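Long-range contacts in orotidine 5'-phosphate decarboxylase (Methanocaldococcus jannaschii, PDB 4LUI), which probably catalyses the decarboxylation of orotidine 5'-monophosphate to uridine 5'-monophosphate, the last step of de novo UMP synthesis, and works as a homodimer: residues B[130-135]-B[162-167]; B[149-154]-B[176-181]; B[24-29]-B[212-217]. One frame throughout, in Å; residues are numbered along the deposited sequence. Where two conformers were deposited one is given.

Contact 1: B[130-135]-B[162-167]; sequences MVTEMS and IVAPST
With chi1 of 65° in Thr132 and 58° in Ile162, each beta-branched residue sets its CG2 anti to its own carbonyl carbon, and the two methyls meet: Thr132 CG2 lies 3.7 Å from Ile162 CG2, the side chains meeting at a slant. The same torsion turns Thr132 OG1 toward the Ala164 methyl. The backbones around these residues form a short parallel ladder, in which Met130 pairs with Ile162 and Val131 with Val163. Val163 N donates to Met130 O at 2.9 Å, with the donor above the carbonyl plane, whereas Thr132 N reaches Val163 O at 3.1 Å in the carbonyl plane, with a C=O...N angle of 160°. Met130 O also receives a CA-H...O contact from Ile162 CA at 3.2 Å, so a single carbonyl serves two neighbours on the facing strand. The ladder is the closing step of a beta-alpha-beta unit, strand 127-131, helix 147-157 and strand 161-163, within the closed eight-stranded TIM barrel. Met130 and Ile162 face the helix layer, both touching Ala154; Val131 and Val163 face the other way and share Ile104 of strand 102-106, with Val131 close to Lys81, the predicted proton donor. Beyond the strand ends the backbones separate and Pro165 takes over the contact. Its CD sits 3.3 Å from Glu133 O and is also met by Glu133 CB, the two side chains crossing at about a right angle, while Pro165 CG lies against Ser135 CB at 3.8 Å. Beyond CG the extended Glu133 chain leaves the proline, and its carboxylate makes a salt bridge with Arg171 and a hydrogen bond with Gln144, two partners that would hold its orientation. Ser135, exposed in this loop, is a predicted substrate-binding residue.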
# COMPACT_ATOMS: atom_id res chain seq x y z
N MET B 130 11.71 3.88 4.57
CA MET B 130 11.26 2.50 4.82
C MET B 130 10.55 2.36 6.16
O MET B 130 11.06 2.81 7.19
CB MET B 130 12.46 1.53 4.80
CG MET B 130 12.02 0.08 5.03
SD MET B 130 13.41 -1.04 5.33
CE MET B 130 14.35 -0.72 3.85
N VAL B 131 9.38 1.72 6.15
CA VAL B 131 8.75 1.33 7.40
C VAL B 131 9.52 0.16 7.99
O VAL B 131 9.60 -0.90 7.37
CB VAL B 131 7.32 0.83 7.18
CG1 VAL B 131 6.71 0.41 8.51
CG2 VAL B 131 6.48 1.90 6.54
N THR B 132 10.08 0.34 9.18
CA THR B 132 10.80 -0.76 9.83
C THR B 132 10.03 -1.34 11.01
O THR B 132 10.34 -2.43 11.48
CB THR B 132 12.20 -0.35 10.34
OG1 THR B 132 12.06 0.62 11.38
CG2 THR B 132 13.08 0.19 9.20
N GLU B 133 9.03 -0.62 11.50
CA GLU B 133 8.37 -0.99 12.74
C GLU B 133 7.03 -0.25 12.84
O GLU B 133 6.95 0.91 12.48
CB GLU B 133 9.30 -0.65 13.91
CG GLU B 133 8.94 -1.25 15.26
CD GLU B 133 10.13 -1.33 16.21
OE1 GLU B 133 11.29 -1.38 15.72
OE2 GLU B 133 9.92 -1.37 17.44
N MET B 134 6.00 -0.95 13.32
CA MET B 134 4.65 -0.40 13.39
C MET B 134 4.08 -0.64 14.78
O MET B 134 4.56 -1.51 15.52
CB MET B 134 3.77 -1.02 12.30
CG MET B 134 4.21 -0.63 10.89
SD MET B 134 3.11 -1.32 9.64
CE MET B 134 1.69 -0.22 9.82
N SER B 135 3.05 0.12 15.14
CA SER B 135 2.60 0.11 16.53
C SER B 135 1.18 -0.41 16.74
O SER B 135 0.70 -0.44 17.87
CB SER B 135 2.72 1.51 17.13
OG SER B 135 1.88 2.41 16.45
N ILE B 162 13.71 6.26 8.03
CA ILE B 162 12.82 5.16 8.40
C ILE B 162 11.63 5.69 9.19
O ILE B 162 11.68 6.78 9.80
CB ILE B 162 13.55 4.09 9.23
CG1 ILE B 162 14.15 4.70 10.50
CG2 ILE B 162 14.65 3.44 8.41
CD1 ILE B 162 14.75 3.66 11.43
N VAL B 163 10.56 4.90 9.18
CA VAL B 163 9.35 5.19 9.95
C VAL B 163 9.29 4.14 11.05
O VAL B 163 9.38 2.95 10.78
CB VAL B 163 8.10 5.07 9.08
CG1 VAL B 163 6.84 5.10 9.93
CG2 VAL B 163 8.07 6.17 8.06
N ALA B 164 9.15 4.59 12.29
CA ALA B 164 9.10 3.69 13.44
C ALA B 164 8.36 4.38 14.58
O ALA B 164 8.26 5.61 14.60
CB ALA B 164 10.52 3.28 13.87
N PRO B 165 7.81 3.60 15.52
CA PRO B 165 7.00 4.17 16.60
C PRO B 165 7.80 4.78 17.74
O PRO B 165 8.98 4.48 17.92
CB PRO B 165 6.23 2.94 17.14
CG PRO B 165 6.33 1.92 16.06
CD PRO B 165 7.67 2.14 15.45
N SER B 166 7.12 5.62 18.52
CA SER B 166 7.69 6.28 19.69
C SER B 166 6.98 5.85 20.99
O SER B 166 7.09 6.51 22.02
CB SER B 166 7.58 7.79 19.53
OG SER B 166 6.23 8.17 19.26
N THR B 167 6.26 4.73 20.93
CA THR B 167 5.55 4.21 22.11
C THR B 167 6.48 3.83 23.26
O THR B 167 6.06 3.81 24.42
CB THR B 167 4.66 3.02 21.75
OG1 THR B 167 5.46 1.99 21.14
CG2 THR B 167 3.57 3.44 20.79

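Contact 2: B[149-154]-B[176-181]; sequences KLSEMA and KEIAEL
Ile178 lays its CG2 methyl against Glu152 CG, 3.7 Å away, and against Ser151 CB, 3.9 Å from the same methyl. CG2 stands anti to the backbone N of Ile178, beside the carbonyl carbon, and from there can meet both residues. Glu152 thus contributes the aliphatic part of its chain to the contact, although its CB is directed away from the other helix. At the next residue, Ala179, small side chains let the backbones draw together: Ser151 and Ala179 have their CA atoms only 5.0 Å apart, and the Ala179 methyl rests on Ser151 CB at 4.1 Å. Helix 169-179 ends here. Glu180 takes positive phi, and the chain turns so that Leu181 projects back toward helix 147-157, where its CD1 sits 3.5 Å from Ala154 O and 3.9 Å from Ala154 CB. These are neighbouring outer helices of the barrel, packed side by side over strand 161-163, whose Ile162 is touched by both Ala154 and Ala179. In the conformer described, Ser151 OG bonds to Asp148 O of its own helix. Lys155, the residue after 149-154, gives a hydrogen bond from NZ to Ile178 O, tying the two helices. The contact is therefore mostly methyl and methylene groups set against each other and against backbone, with the polar link supplied by Lys155 from just outside the segments.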
# COMPACT_ATOMS: atom_id res chain seq x y z
N LYS B 149 15.90 -6.56 11.90
CA LYS B 149 16.34 -6.96 10.57
C LYS B 149 15.98 -5.89 9.55
O LYS B 149 16.74 -5.64 8.61
CB LYS B 149 15.73 -8.30 10.18
CG LYS B 149 16.26 -9.46 11.00
CD LYS B 149 17.76 -9.58 10.81
CE LYS B 149 18.34 -10.75 11.59
NZ LYS B 149 19.79 -10.90 11.28
N LEU B 150 14.83 -5.26 9.74
CA LEU B 150 14.39 -4.22 8.83
C LEU B 150 15.22 -2.95 8.95
O LEU B 150 15.56 -2.34 7.94
CB LEU B 150 12.89 -3.91 9.01
CG LEU B 150 11.94 -4.98 8.47
CD1 LEU B 150 10.51 -4.60 8.80
CD2 LEU B 150 12.09 -5.14 6.95
N SER B 151 15.56 -2.56 10.17
CA SER B 151 16.40 -1.38 10.35
C SER B 151 17.82 -1.64 9.82
O SER B 151 18.46 -0.74 9.29
CB SER B 151 16.43 -0.92 11.81
OG SER B 151 16.83 -1.97 12.67
N GLU B 152 18.29 -2.88 9.94
CA GLU B 152 19.58 -3.25 9.36
C GLU B 152 19.50 -3.16 7.83
O GLU B 152 20.47 -2.74 7.19
CB GLU B 152 20.02 -4.65 9.79
CG GLU B 152 20.34 -4.78 11.27
CD GLU B 152 20.29 -6.21 11.78
OE1 GLU B 152 20.35 -7.14 10.95
OE2 GLU B 152 20.18 -6.39 13.01
N MET B 153 18.37 -3.55 7.25
CA MET B 153 18.26 -3.48 5.80
C MET B 153 18.16 -2.03 5.33
O MET B 153 18.69 -1.68 4.27
CB MET B 153 17.09 -4.31 5.29
CG MET B 153 17.09 -4.46 3.79
SD MET B 153 15.73 -5.47 3.20
CE MET B 153 14.38 -4.80 4.15
N ALA B 154 17.48 -1.20 6.11
CA ALA B 154 17.40 0.23 5.79
C ALA B 154 18.81 0.84 5.75
O ALA B 154 19.14 1.62 4.85
CB ALA B 154 16.54 0.94 6.82
N LYS B 176 17.25 3.93 16.34
CA LYS B 176 18.17 4.92 15.79
C LYS B 176 19.60 4.40 15.77
O LYS B 176 20.36 4.68 14.85
CB LYS B 176 18.12 6.23 16.58
CG LYS B 176 17.01 7.17 16.16
CD LYS B 176 17.02 8.46 16.97
CE LYS B 176 18.31 9.24 16.79
NZ LYS B 176 18.36 10.01 15.52
N GLU B 177 19.96 3.65 16.81
CA GLU B 177 21.34 3.20 16.94
C GLU B 177 21.70 2.09 15.95
O GLU B 177 22.84 1.98 15.53
CB GLU B 177 21.66 2.82 18.39
CG GLU B 177 21.63 4.04 19.32
CD GLU B 177 22.09 3.73 20.73
OE1 GLU B 177 22.32 2.55 21.05
OE2 GLU B 177 22.22 4.69 21.53
N ILE B 178 20.71 1.29 15.56
CA ILE B 178 20.92 0.28 14.54
C ILE B 178 20.88 0.88 13.13
O ILE B 178 21.80 0.66 12.34
CB ILE B 178 19.85 -0.83 14.62
CG1 ILE B 178 19.98 -1.63 15.92
CG2 ILE B 178 19.93 -1.75 13.42
CD1 ILE B 178 18.73 -2.44 16.25
N ALA B 179 19.84 1.64 12.82
CA ALA B 179 19.68 2.20 11.48
C ALA B 179 20.69 3.31 11.16
O ALA B 179 21.21 3.38 10.05
CB ALA B 179 18.25 2.70 11.27
N GLU B 180 20.97 4.17 12.15
CA GLU B 180 21.83 5.35 11.95
C GLU B 180 21.31 6.22 10.79
O GLU B 180 22.09 6.81 10.05
CB GLU B 180 23.30 4.95 11.74
CG GLU B 180 23.87 4.13 12.89
CD GLU B 180 25.36 3.87 12.76
OE1 GLU B 180 25.92 4.12 11.67
OE2 GLU B 180 25.98 3.41 13.74
N LEU B 181 20.00 6.28 10.67
CA LEU B 181 19.33 7.07 9.64
C LEU B 181 18.31 7.97 10.32
O LEU B 181 17.89 7.70 11.45
CB LEU B 181 18.57 6.13 8.69
CG LEU B 181 19.47 5.29 7.78
CD1 LEU B 181 18.66 4.21 7.11
CD2 LEU B 181 20.14 6.19 6.74

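Contact 3: B[24-29]-B[212-217]; sequences LMLALD and RAIYQS
A single water joins the two segments, bonded at 2.7 Å both to Asp29 OD2, to which it donates, and to Tyr215 OH, lying in the plane of the tyrosine ring at its edge. The bridge spans the start and end of the TIM barrel: 24-29 runs out of the first strand, 23-27, and 212-217 holds the short helix 212-215 that follows the last strand, 207-210. This places Asp29 and Arg212, both predicted to bind substrate, on the same contact. Tyr215 does most of the touching. Its chi1 of 67° folds the ring back over its own helix, where Arg212 CA stands over the centre of one face; Asp29 O lies 3.4 Å above the opposite face, offset toward the rim. Ala27 O approaches the ring edge near its plane, 3.1 Å from Tyr215 CD2. The inverse gamma turn centred on Leu28, with its weak bond from Asp29 N to Ala27 O, is consistent with both carbonyls turning to the ring. Behind the ring the contact becomes purely apolar, as Leu26 CD1 nestles among CB, CG2 and CD1 of Ile214. Ile39 of helix 33-43 touches both Leu26 and Tyr215, covering this apolar patch. Away from the strand, Arg212 is tied to its own segment, gripping Gln216 OE1 side-on with NE and NH2; NE approaches from above the amide carbonyl plane at 3.0 Å, while NH2, at 3.3 Å, lies on a lone pair of OE1.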
# COMPACT_ATOMS: atom_id res chain seq x y z
N LEU B 24 8.83 19.17 11.95
CA LEU B 24 7.43 18.84 12.20
C LEU B 24 6.75 18.40 10.91
O LEU B 24 6.72 19.14 9.93
CB LEU B 24 6.70 20.05 12.80
CG LEU B 24 5.19 19.90 12.97
CD1 LEU B 24 4.87 18.77 13.95
CD2 LEU B 24 4.60 21.22 13.46
N MET B 25 6.23 17.17 10.92
CA MET B 25 5.56 16.62 9.75
C MET B 25 4.08 16.47 10.06
O MET B 25 3.71 15.80 11.02
CB MET B 25 6.15 15.25 9.39
CG MET B 25 5.46 14.60 8.18
SD MET B 25 6.16 12.98 7.80
CE MET B 25 7.79 13.44 7.25
N LEU B 26 3.24 17.10 9.24
CA LEU B 26 1.80 16.98 9.41
C LEU B 26 1.28 15.74 8.68
O LEU B 26 1.51 15.61 7.48
CB LEU B 26 1.09 18.24 8.86
CG LEU B 26 -0.45 18.16 8.78
CD1 LEU B 26 -1.05 17.96 10.17
CD2 LEU B 26 -1.04 19.40 8.10
N ALA B 27 0.59 14.85 9.41
CA ALA B 27 -0.11 13.74 8.77
C ALA B 27 -1.48 14.26 8.34
O ALA B 27 -2.38 14.40 9.16
CB ALA B 27 -0.24 12.53 9.72
N LEU B 28 -1.62 14.55 7.05
CA LEU B 28 -2.80 15.26 6.57
C LEU B 28 -3.87 14.26 6.19
O LEU B 28 -4.20 14.08 5.02
CB LEU B 28 -2.43 16.13 5.36
CG LEU B 28 -3.53 17.03 4.80
CD1 LEU B 28 -4.08 17.94 5.89
CD2 LEU B 28 -2.99 17.84 3.65
N ASP B 29 -4.42 13.61 7.21
CA ASP B 29 -5.32 12.48 6.98
C ASP B 29 -6.78 12.94 6.96
O ASP B 29 -7.57 12.62 7.85
CB ASP B 29 -5.08 11.41 8.03
CG ASP B 29 -3.68 10.82 7.94
OD1 ASP B 29 -3.13 10.77 6.82
OD2 ASP B 29 -3.13 10.44 8.99
N ARG B 212 -4.19 14.36 13.78
CA ARG B 212 -5.55 14.82 14.08
C ARG B 212 -5.63 16.04 14.99
O ARG B 212 -6.56 16.82 14.89
CB ARG B 212 -6.42 13.68 14.64
CG ARG B 212 -5.84 12.98 15.85
CD ARG B 212 -6.74 11.83 16.32
NE ARG B 212 -8.05 12.32 16.72
CZ ARG B 212 -8.89 11.66 17.51
NH1 ARG B 212 -8.56 10.47 17.99
NH2 ARG B 212 -10.07 12.20 17.83
N ALA B 213 -4.65 16.20 15.88
CA ALA B 213 -4.67 17.32 16.81
C ALA B 213 -4.55 18.65 16.06
O ALA B 213 -4.97 19.69 16.55
CB ALA B 213 -3.57 17.17 17.87
N ILE B 214 -3.99 18.59 14.86
CA ILE B 214 -3.98 19.75 13.98
C ILE B 214 -5.17 19.75 13.02
O ILE B 214 -5.98 20.70 13.01
CB ILE B 214 -2.65 19.84 13.19
CG1 ILE B 214 -1.48 20.08 14.16
CG2 ILE B 214 -2.74 20.94 12.13
CD1 ILE B 214 -0.11 19.99 13.48
N TYR B 215 -5.31 18.70 12.22
CA TYR B 215 -6.32 18.73 11.15
C TYR B 215 -7.78 18.70 11.60
O TYR B 215 -8.66 19.08 10.83
CB TYR B 215 -6.05 17.68 10.04
CG TYR B 215 -6.17 16.21 10.40
CD1 TYR B 215 -7.41 15.64 10.71
CD2 TYR B 215 -5.06 15.37 10.35
CE1 TYR B 215 -7.52 14.28 11.00
CE2 TYR B 215 -5.16 14.01 10.64
CZ TYR B 215 -6.39 13.47 10.97
OH TYR B 215 -6.52 12.13 11.26
N GLN B 216 -8.04 18.26 12.83
CA GLN B 216 -9.42 18.29 13.34
C GLN B 216 -9.83 19.62 13.99
O GLN B 216 -10.97 19.78 14.42
CB GLN B 216 -9.65 17.13 14.32
CG GLN B 216 -9.64 15.78 13.65
CD GLN B 216 -9.85 14.63 14.63
OE1 GLN B 216 -9.60 14.76 15.83
NE2 GLN B 216 -10.30 13.50 14.10
N SER B 217 -8.90 20.56 14.07
CA SER B 217 -9.17 21.88 14.64
C SER B 217 -9.80 22.82 13.62
O SER B 217 -9.57 22.67 12.41
CB SER B 217 -7.85 22.50 15.14
OG SER B 217 -8.05 23.82 15.65
O HOH W 1 -4.40 10.52 11.36

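In the fold
Contacts 1 and 2 belong to one neighbourhood and contact 3 to another. Contact 1 joins two adjacent strands and contact 2 the two helices packed on their outer side; they touch directly, Ile162 CD1 lying 3.6 Å from Ala179 CB and Ile162 CG2 3.5 Å from Ala154 CB. Contact 3 lies at the barrel's seam, its centre about 18 Å from that of contact 1 and about 27 Å from that of contact 2. Chemistry follows depth and position: contact 1, buried, is stitched by backbone hydrogen bonds; contact 2, in the partly buried helix layer, relies on small and apolar side chains; contact 3, also buried, combines leucine-isoleucine packing with a water bridge beside predicted substrate-binding residues.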